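Local coordinates for protein afamin (Homo sapiens, PDB 6FAK) that carries hydrophobic molecules in body fluids, binds vitamin E, and keeps lipidated Wnt proteins soluble and active, at residues M264-I278 / R289-R301. Residues are numbered along the deposited sequence; the frame is centred on the assembly and turned at random.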
ATOM      1  N   MET A 264       9.993  16.414  -8.284  1.00 37.85           N
ATOM      2  CA  MET A 264      10.684  17.088  -7.178  1.00 39.75           C
ATOM      3  C   MET A 264      11.326  18.392  -7.642  1.00 40.02           C
ATOM      4  O   MET A 264      11.201  19.435  -6.965  1.00 39.86           O
ATOM      5  CB  MET A 264      11.708  16.140  -6.534  1.00 42.32           C
ATOM      6  CG  MET A 264      11.082  14.874  -5.985  1.00 42.02           C
ATOM      7  SD  MET A 264       9.617  15.219  -4.994  1.00 43.61           S
ATOM      8  CE  MET A 264       9.009  13.571  -4.665  1.00 47.61           C
ATOM      9  N   ASN A 265      11.926  18.345  -8.822  1.00 39.50           N
ATOM     10  CA  ASN A 265      12.433  19.541  -9.478  1.00 43.39           C
ATOM     11  C   ASN A 265      11.340  20.566  -9.787  1.00 46.90           C
ATOM     12  O   ASN A 265      11.554  21.757  -9.546  1.00 48.07           O
ATOM     13  CB  ASN A 265      13.248  19.188 -10.732  1.00 42.96           C
ATOM     14  CG  ASN A 265      14.554  18.419 -10.386  1.00 49.30           C
ATOM     15  OD1 ASN A 265      14.937  18.275  -9.200  1.00 52.10           O
ATOM     16  ND2 ASN A 265      15.228  17.905 -11.420  1.00 50.06           N
ATOM     17  N   HIS A 266      10.200  20.131 -10.321  1.00 43.47           N
ATOM     18  CA  HIS A 266       9.015  21.020 -10.495  1.00 43.21           C
ATOM     19  C   HIS A 266       8.601  21.700  -9.159  1.00 44.03           C
ATOM     20  O   HIS A 266       8.479  22.917  -9.080  1.00 49.10           O
ATOM     21  CB  HIS A 266       7.845  20.229 -11.076  1.00 43.22           C
ATOM     22  CG  HIS A 266       6.698  21.055 -11.552  1.00 42.13           C
ATOM     23  ND1 HIS A 266       5.893  20.644 -12.585  1.00 45.93           N
ATOM     24  CD2 HIS A 266       6.217  22.260 -11.161  1.00 45.04           C
ATOM     25  CE1 HIS A 266       4.971  21.555 -12.819  1.00 44.55           C
ATOM     26  NE2 HIS A 266       5.143  22.544 -11.964  1.00 44.62           N
ATOM     27  N   ILE A 267       8.426  20.918  -8.119  1.00 41.17           N
ATOM     28  CA  ILE A 267       8.117  21.425  -6.791  1.00 42.86           C
ATOM     29  C   ILE A 267       9.203  22.429  -6.328  1.00 52.95           C
ATOM     30  O   ILE A 267       8.903  23.603  -6.101  1.00 54.34           O
ATOM     31  CB  ILE A 267       7.964  20.268  -5.798  1.00 39.77           C
ATOM     32  CG1 ILE A 267       6.665  19.488  -6.122  1.00 40.02           C
ATOM     33  CG2 ILE A 267       7.924  20.723  -4.331  1.00 39.07           C
ATOM     34  CD1 ILE A 267       6.484  18.210  -5.345  1.00 36.41           C
ATOM     35  N   CYS A 268      10.448  21.969  -6.242  1.00 54.49           N
ATOM     36  CA  CYS A 268      11.586  22.805  -5.797  1.00 62.29           C
ATOM     37  C   CYS A 268      11.860  24.052  -6.616  1.00 64.40           C
ATOM     38  O   CYS A 268      12.087  25.109  -6.035  1.00 80.42           O
ATOM     39  CB  CYS A 268      12.866  21.977  -5.719  1.00 57.00           C
ATOM     40  SG  CYS A 268      12.828  20.917  -4.297  1.00 63.61           S
ATOM     41  N   SER A 269      11.796  23.959  -7.941  1.00 61.82           N
ATOM     42  CA  SER A 269      12.055  25.124  -8.785  1.00 64.88           C
ATOM     43  C   SER A 269      10.956  26.199  -8.728  1.00 71.98           C
ATOM     44  O   SER A 269      11.057  27.224  -9.427  1.00 73.83           O
ATOM     45  CB  SER A 269      12.383  24.729 -10.236  1.00 64.64           C
ATOM     46  OG  SER A 269      11.261  24.823 -11.087  1.00 63.87           O
ATOM     47  N   LYS A 270       9.912  25.964  -7.924  1.00 68.56           N
ATOM     48  CA  LYS A 270       8.920  26.990  -7.581  1.00 63.23           C
ATOM     49  C   LYS A 270       8.610  26.990  -6.090  1.00 64.90           C
ATOM     50  O   LYS A 270       7.482  27.276  -5.691  1.00 62.09           O
ATOM     51  CB  LYS A 270       7.658  26.782  -8.401  1.00 61.75           C
ATOM     52  CG  LYS A 270       7.960  26.773  -9.885  1.00 69.56           C
ATOM     53  CD  LYS A 270       6.709  26.775 -10.727  1.00 71.63           C
ATOM     54  CE  LYS A 270       7.039  27.004 -12.198  1.00 73.69           C
ATOM     55  NZ  LYS A 270       7.608  25.775 -12.810  1.00 70.08           N
ATOM     56  N   GLN A 271       9.633  26.694  -5.279  1.00 74.23           N
ATOM     57  CA  GLN A 271       9.541  26.666  -3.807  1.00 86.78           C
ATOM     58  C   GLN A 271       8.722  27.841  -3.272  1.00 95.55           C
ATOM     59  O   GLN A 271       7.710  27.626  -2.592  1.00 93.39           O
ATOM     60  CB  GLN A 271      10.946  26.653  -3.179  1.00 97.48           C
ATOM     61  CG  GLN A 271      10.968  26.452  -1.666  1.00106.48           C
ATOM     62  CD  GLN A 271      12.203  25.706  -1.178  1.00112.53           C
ATOM     63  OE1 GLN A 271      12.114  24.854  -0.291  1.00107.87           O
ATOM     64  NE2 GLN A 271      13.359  26.018  -1.758  1.00114.23           N
ATOM     65  N   ASP A 272       9.141  29.066  -3.604  1.00 97.24           N
ATOM     66  CA  ASP A 272       8.292  30.251  -3.403  1.00 98.96           C
ATOM     67  C   ASP A 272       7.149  30.207  -4.431  1.00102.39           C
ATOM     68  O   ASP A 272       7.388  30.004  -5.627  1.00 99.42           O
ATOM     69  CB  ASP A 272       9.092  31.556  -3.532  1.00 98.70           C
ATOM     70  CG  ASP A 272       8.228  32.804  -3.296  1.00102.47           C
ATOM     71  OD1 ASP A 272       8.325  33.401  -2.198  1.00 93.29           O
ATOM     72  OD2 ASP A 272       7.443  33.175  -4.204  1.00100.50           O
ATOM     73  N   SER A 273       5.925  30.424  -3.949  1.00 98.81           N
ATOM     74  CA  SER A 273       4.682  30.216  -4.712  1.00 93.38           C
ATOM     75  C   SER A 273       4.263  28.735  -4.846  1.00 81.93           C
ATOM     76  O   SER A 273       3.543  28.373  -5.775  1.00 72.17           O
ATOM     77  CB  SER A 273       4.730  30.920  -6.088  1.00 90.16           C
ATOM     78  OG  SER A 273       5.412  30.146  -7.061  1.00 83.15           O
ATOM     79  N   ILE A 274       4.734  27.889  -3.929  1.00 80.03           N
ATOM     80  CA  ILE A 274       4.185  26.533  -3.721  1.00 83.16           C
ATOM     81  C   ILE A 274       4.158  26.211  -2.223  1.00 90.13           C
ATOM     82  O   ILE A 274       3.095  25.926  -1.675  1.00101.94           O
ATOM     83  CB  ILE A 274       4.949  25.403  -4.505  1.00 75.95           C
ATOM     84  CG1 ILE A 274       4.637  25.480  -6.011  1.00 71.68           C
ATOM     85  CG2 ILE A 274       4.580  24.008  -3.984  1.00 67.84           C
ATOM     86  CD1 ILE A 274       5.232  24.389  -6.880  1.00 65.49           C
ATOM     87  N   SER A 275       5.326  26.223  -1.580  1.00 87.66           N
ATOM     88  CA  SER A 275       5.447  25.776  -0.197  1.00 87.89           C
ATOM     89  C   SER A 275       6.426  26.615   0.610  1.00 97.04           C
ATOM     90  O   SER A 275       7.220  27.381   0.070  1.00 88.59           O
ATOM     91  CB  SER A 275       5.882  24.310  -0.162  1.00 94.61           C
ATOM     92  OG  SER A 275       5.677  23.719   1.118  1.00 98.61           O
ATOM     93  N   SER A 276       6.310  26.466   1.925  1.00101.18           N
ATOM     94  CA  SER A 276       7.186  27.083   2.901  1.00 97.17           C
ATOM     95  C   SER A 276       8.010  26.049   3.685  1.00 99.03           C
ATOM     96  O   SER A 276       9.078  26.393   4.191  1.00 94.30           O
ATOM     97  CB  SER A 276       6.322  27.900   3.865  1.00 96.88           C
ATOM     98  OG  SER A 276       7.100  28.787   4.637  1.00104.01           O
ATOM     99  N   LYS A 277       7.527  24.798   3.768  1.00101.15           N
ATOM    100  CA  LYS A 277       8.059  23.778   4.685  1.00108.62           C
ATOM    101  C   LYS A 277       8.856  22.653   3.992  1.00117.39           C
ATOM    102  O   LYS A 277       8.701  21.477   4.349  1.00127.80           O
ATOM    103  CB  LYS A 277       6.901  23.137   5.470  1.00103.70           C
ATOM    104  CG  LYS A 277       6.057  24.085   6.301  1.00102.60           C
ATOM    105  CD  LYS A 277       5.268  23.295   7.341  1.00 97.26           C
ATOM    106  CE  LYS A 277       4.288  24.147   8.122  1.00 91.08           C
ATOM    107  NZ  LYS A 277       4.951  25.286   8.805  1.00 89.87           N
ATOM    108  N   ILE A 278       9.705  22.999   3.020  1.00111.57           N
ATOM    109  CA  ILE A 278      10.458  21.989   2.241  1.00105.74           C
ATOM    110  C   ILE A 278      11.881  22.440   1.839  1.00103.00           C
ATOM    111  O   ILE A 278      12.399  22.028   0.795  1.00103.91           O
ATOM    112  CB  ILE A 278       9.662  21.564   0.966  1.00106.04           C
ATOM    113  CG1 ILE A 278       9.266  22.797   0.140  1.00 99.92           C
ATOM    114  CG2 ILE A 278       8.426  20.738   1.328  1.00100.19           C
ATOM    115  CD1 ILE A 278       9.066  22.515  -1.332  1.00 91.66           C
ATOM    116  N   ARG A 289      15.962  13.720  -1.089  1.00 86.03           N
ATOM    117  CA  ARG A 289      15.292  15.034  -1.300  1.00 86.29           C
ATOM    118  C   ARG A 289      13.781  14.946  -1.673  1.00 79.37           C
ATOM    119  O   ARG A 289      13.038  15.891  -1.389  1.00 77.97           O
ATOM    120  CB  ARG A 289      16.140  15.937  -2.272  1.00 83.09           C
ATOM    121  CG  ARG A 289      15.445  16.919  -3.248  1.00 77.97           C
ATOM    122  CD  ARG A 289      15.414  16.406  -4.688  1.00 72.07           C
ATOM    123  NE  ARG A 289      15.032  14.986  -4.745  1.00 72.69           N
ATOM    124  CZ  ARG A 289      14.897  14.236  -5.836  1.00 60.91           C
ATOM    125  NH1 ARG A 289      15.129  14.753  -7.048  1.00 62.48           N
ATOM    126  NH2 ARG A 289      14.526  12.967  -5.707  1.00 52.18           N
ATOM    127  N   GLY A 290      13.348  13.806  -2.237  1.00 64.76           N
ATOM    128  CA  GLY A 290      11.965  13.553  -2.623  1.00 67.43           C
ATOM    129  C   GLY A 290      11.162  12.647  -1.698  1.00 69.66           C
ATOM    130  O   GLY A 290       9.947  12.842  -1.527  1.00 55.36           O
ATOM    131  N   GLN A 291      11.808  11.620  -1.134  1.00 75.42           N
ATOM    132  CA  GLN A 291      11.199  10.867  -0.019  1.00 81.35           C
ATOM    133  C   GLN A 291      11.028  11.817   1.213  1.00 84.08           C
ATOM    134  O   GLN A 291      10.115  11.632   2.025  1.00 87.39           O
ATOM    135  CB  GLN A 291      12.014   9.605   0.359  1.00 74.82           C
ATOM    136  CG  GLN A 291      12.023   8.394  -0.601  1.00 65.89           C
ATOM    137  CD  GLN A 291      10.688   7.998  -1.248  1.00 74.68           C
ATOM    138  OE1 GLN A 291      10.033   7.033  -0.836  1.00 62.72           O
ATOM    139  NE2 GLN A 291      10.313   8.710  -2.313  1.00 85.44           N
ATOM    140  N   CYS A 292      11.909  12.820   1.317  1.00 77.09           N
ATOM    141  CA  CYS A 292      11.761  13.966   2.225  1.00 81.53           C
ATOM    142  C   CYS A 292      10.497  14.785   1.927  1.00 83.83           C
ATOM    143  O   CYS A 292       9.618  14.894   2.793  1.00 78.43           O
ATOM    144  CB  CYS A 292      12.988  14.884   2.122  1.00 87.28           C
ATOM    145  SG  CYS A 292      13.063  16.231   3.329  1.00115.77           S
ATOM    146  N   ILE A 293      10.411  15.348   0.711  1.00 75.85           N
ATOM    147  CA  ILE A 293       9.270  16.185   0.297  1.00 61.03           C
ATOM    148  C   ILE A 293       7.981  15.453   0.580  1.00 57.63           C
ATOM    149  O   ILE A 293       7.052  16.062   1.108  1.00 55.83           O
ATOM    150  CB  ILE A 293       9.347  16.646  -1.189  1.00 59.11           C
ATOM    151  CG1 ILE A 293      10.341  17.807  -1.335  1.00 57.69           C
ATOM    152  CG2 ILE A 293       7.989  17.112  -1.737  1.00 57.82           C
ATOM    153  CD1 ILE A 293      10.826  18.048  -2.755  1.00 58.74           C
ATOM    154  N   ILE A 294       7.938  14.148   0.285  1.00 55.34           N
ATOM    155  CA  ILE A 294       6.744  13.333   0.555  1.00 64.76           C
ATOM    156  C   ILE A 294       6.418  13.255   2.063  1.00 68.87           C
ATOM    157  O   ILE A 294       5.247  13.248   2.442  1.00 66.09           O
ATOM    158  CB  ILE A 294       6.836  11.913  -0.088  1.00 68.46           C
ATOM    159  CG1 ILE A 294       6.836  12.022  -1.623  1.00 68.57           C
ATOM    160  CG2 ILE A 294       5.632  11.054   0.304  1.00 66.29           C
ATOM    161  CD1 ILE A 294       7.104  10.727  -2.363  1.00 69.45           C
ATOM    162  N   ASN A 295       7.451  13.211   2.904  1.00 72.21           N
ATOM    163  CA  ASN A 295       7.288  13.186   4.360  1.00 73.73           C
ATOM    164  C   ASN A 295       7.154  14.556   5.033  1.00 71.70           C
ATOM    165  O   ASN A 295       6.796  14.605   6.206  1.00 73.78           O
ATOM    166  CB  ASN A 295       8.449  12.409   5.012  1.00 82.35           C
ATOM    167  CG  ASN A 295       8.269  10.909   4.915  1.00 77.69           C
ATOM    168  OD1 ASN A 295       7.789  10.268   5.853  1.00 78.30           O
ATOM    169  ND2 ASN A 295       8.628  10.344   3.769  1.00 83.04           N
ATOM    170  N   SER A 296       7.431  15.660   4.334  1.00 66.04           N
ATOM    171  CA  SER A 296       7.289  16.974   4.956  1.00 65.18           C
ATOM    172  C   SER A 296       5.820  17.174   5.335  1.00 70.10           C
ATOM    173  O   SER A 296       4.916  16.597   4.712  1.00 59.73           O
ATOM    174  CB  SER A 296       7.803  18.093   4.053  1.00 69.51           C
ATOM    175  OG  SER A 296       7.000  18.245   2.895  1.00 78.96           O
ATOM    176  N   ASN A 297       5.580  17.937   6.395  1.00 77.76           N
ATOM    177  CA  ASN A 297       4.206  18.173   6.858  1.00 79.07           C
ATOM    178  C   ASN A 297       3.477  19.168   5.942  1.00 76.66           C
ATOM    179  O   ASN A 297       4.096  19.820   5.076  1.00 70.41           O
ATOM    180  CB  ASN A 297       4.158  18.603   8.342  1.00 88.80           C
ATOM    181  CG  ASN A 297       5.048  19.795   8.661  1.00 95.78           C
ATOM    182  OD1 ASN A 297       5.762  20.307   7.798  1.00109.40           O
ATOM    183  ND2 ASN A 297       5.026  20.226   9.922  1.00 85.32           N
ATOM    184  N   LYS A 298       2.158  19.250   6.128  1.00 77.41           N
ATOM    185  CA  LYS A 298       1.300  20.163   5.362  1.00 74.17           C
ATOM    186  C   LYS A 298       1.682  21.609   5.689  1.00 76.46           C
ATOM    187  O   LYS A 298       1.854  21.968   6.860  1.00 86.58           O
ATOM    188  CB  LYS A 298      -0.196  19.936   5.656  1.00 68.83           C
ATOM    189  CG  LYS A 298      -0.715  18.515   5.371  1.00 74.11           C
ATOM    190  CD  LYS A 298      -2.252  18.443   5.428  1.00 79.50           C
ATOM    191  CE  LYS A 298      -2.803  17.405   6.410  1.00 82.22           C
ATOM    192  NZ  LYS A 298      -2.979  16.030   5.852  1.00 88.24           N
ATOM    193  N   ASP A 299       1.852  22.418   4.646  1.00 67.70           N
ATOM    194  CA  ASP A 299       2.099  23.854   4.792  1.00 70.29           C
ATOM    195  C   ASP A 299       0.875  24.505   5.459  1.00 73.13           C
ATOM    196  O   ASP A 299      -0.241  23.971   5.382  1.00 76.76           O
ATOM    197  CB  ASP A 299       2.388  24.459   3.406  1.00 72.85           C
ATOM    198  CG  ASP A 299       2.850  25.910   3.452  1.00 76.51           C
ATOM    199  OD1 ASP A 299       2.819  26.550   4.519  1.00 98.80           O
ATOM    200  OD2 ASP A 299       3.249  26.426   2.392  1.00 77.91           O
ATOM    201  N   ASP A 300       1.095  25.628   6.142  1.00 74.67           N
ATOM    202  CA  ASP A 300       0.004  26.393   6.760  1.00 79.60           C
ATOM    203  C   ASP A 300      -0.846  26.980   5.643  1.00 80.76           C
ATOM    204  O   ASP A 300      -0.303  27.451   4.636  1.00 78.85           O
ATOM    205  CB  ASP A 300       0.528  27.560   7.619  1.00 86.02           C
ATOM    206  CG  ASP A 300       1.505  27.124   8.708  1.00 92.85           C
ATOM    207  OD1 ASP A 300       1.752  25.911   8.871  1.00 91.27           O
ATOM    208  OD2 ASP A 300       2.033  28.022   9.404  1.00103.57           O
ATOM    209  N   ARG A 301      -2.168  26.957   5.820  1.00 86.59           N
ATOM    210  CA  ARG A 301      -3.082  27.617   4.883  1.00 82.39           C
ATOM    211  C   ARG A 301      -2.829  29.113   4.882  1.00 83.60           C
ATOM    212  O   ARG A 301      -2.506  29.675   5.930  1.00 84.30           O
ATOM    213  CB  ARG A 301      -4.541  27.394   5.267  1.00 79.65           C
ATOM    214  CG  ARG A 301      -5.153  26.117   4.730  1.00 79.47           C
ATOM    215  CD  ARG A 301      -6.598  26.051   5.183  1.00 77.04           C
ATOM    216  NE  ARG A 301      -6.716  25.664   6.590  1.00 75.76           N
ATOM    217  CZ  ARG A 301      -7.772  25.896   7.375  1.00 80.18           C
ATOM    218  NH1 ARG A 301      -8.833  26.571   6.911  1.00 85.57           N
ATOM    219  NH2 ARG A 301      -7.766  25.468   8.633  1.00 79.42           N
TER
HETATM  220  O   HOH W   1       1.365  25.909   0.113  1.00 37.66           O
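Helix segments 264-268 and 289-295 cross at 62°, with Met264 over Gly290 (CA to CA 5.9 Å), and the chain after each helix continues the contact. Met264 is a knob among Arg289, Gly290, Ile293 and Ile294. Its chain bends at chi2 (-48°), which lays SD and CE along the bare backbone of Gly290; CE is 3.4 Å from Gly290 O. Met264 CB covers one face of the Arg289 guanidinium, off-centre toward the rim. Ile293 CD1 touches both Met264 SD and Cys268 SG, each at 3.8 Å. Ile278 CG2 packs on Ser296, whose OG turns back to bond Ile293 O at the helix end. Further along, Asp299 OD2 takes a weak, bent bond from Ser276 N (3.1 Å, 127°). A water donates to both Asp299 OD2 and Ile274 O. Lys277 runs across Asn297, and its NZ forms a salt bridge with Asp300 OD1 (3.3 Å). The adjacent Cys281 and Cys282 of the intervening loop bond to Cys292 and Cys268, tying both helices to that loop in the albumin-family double-disulfide pattern. Most of the contact, up to Lys298, falls within the hydrophobic-ligand pocket region of the second albumin domain. Ile267 also meets Leu237 of helix 231-250, and Ile294 meets Phe195 of helix 177-209.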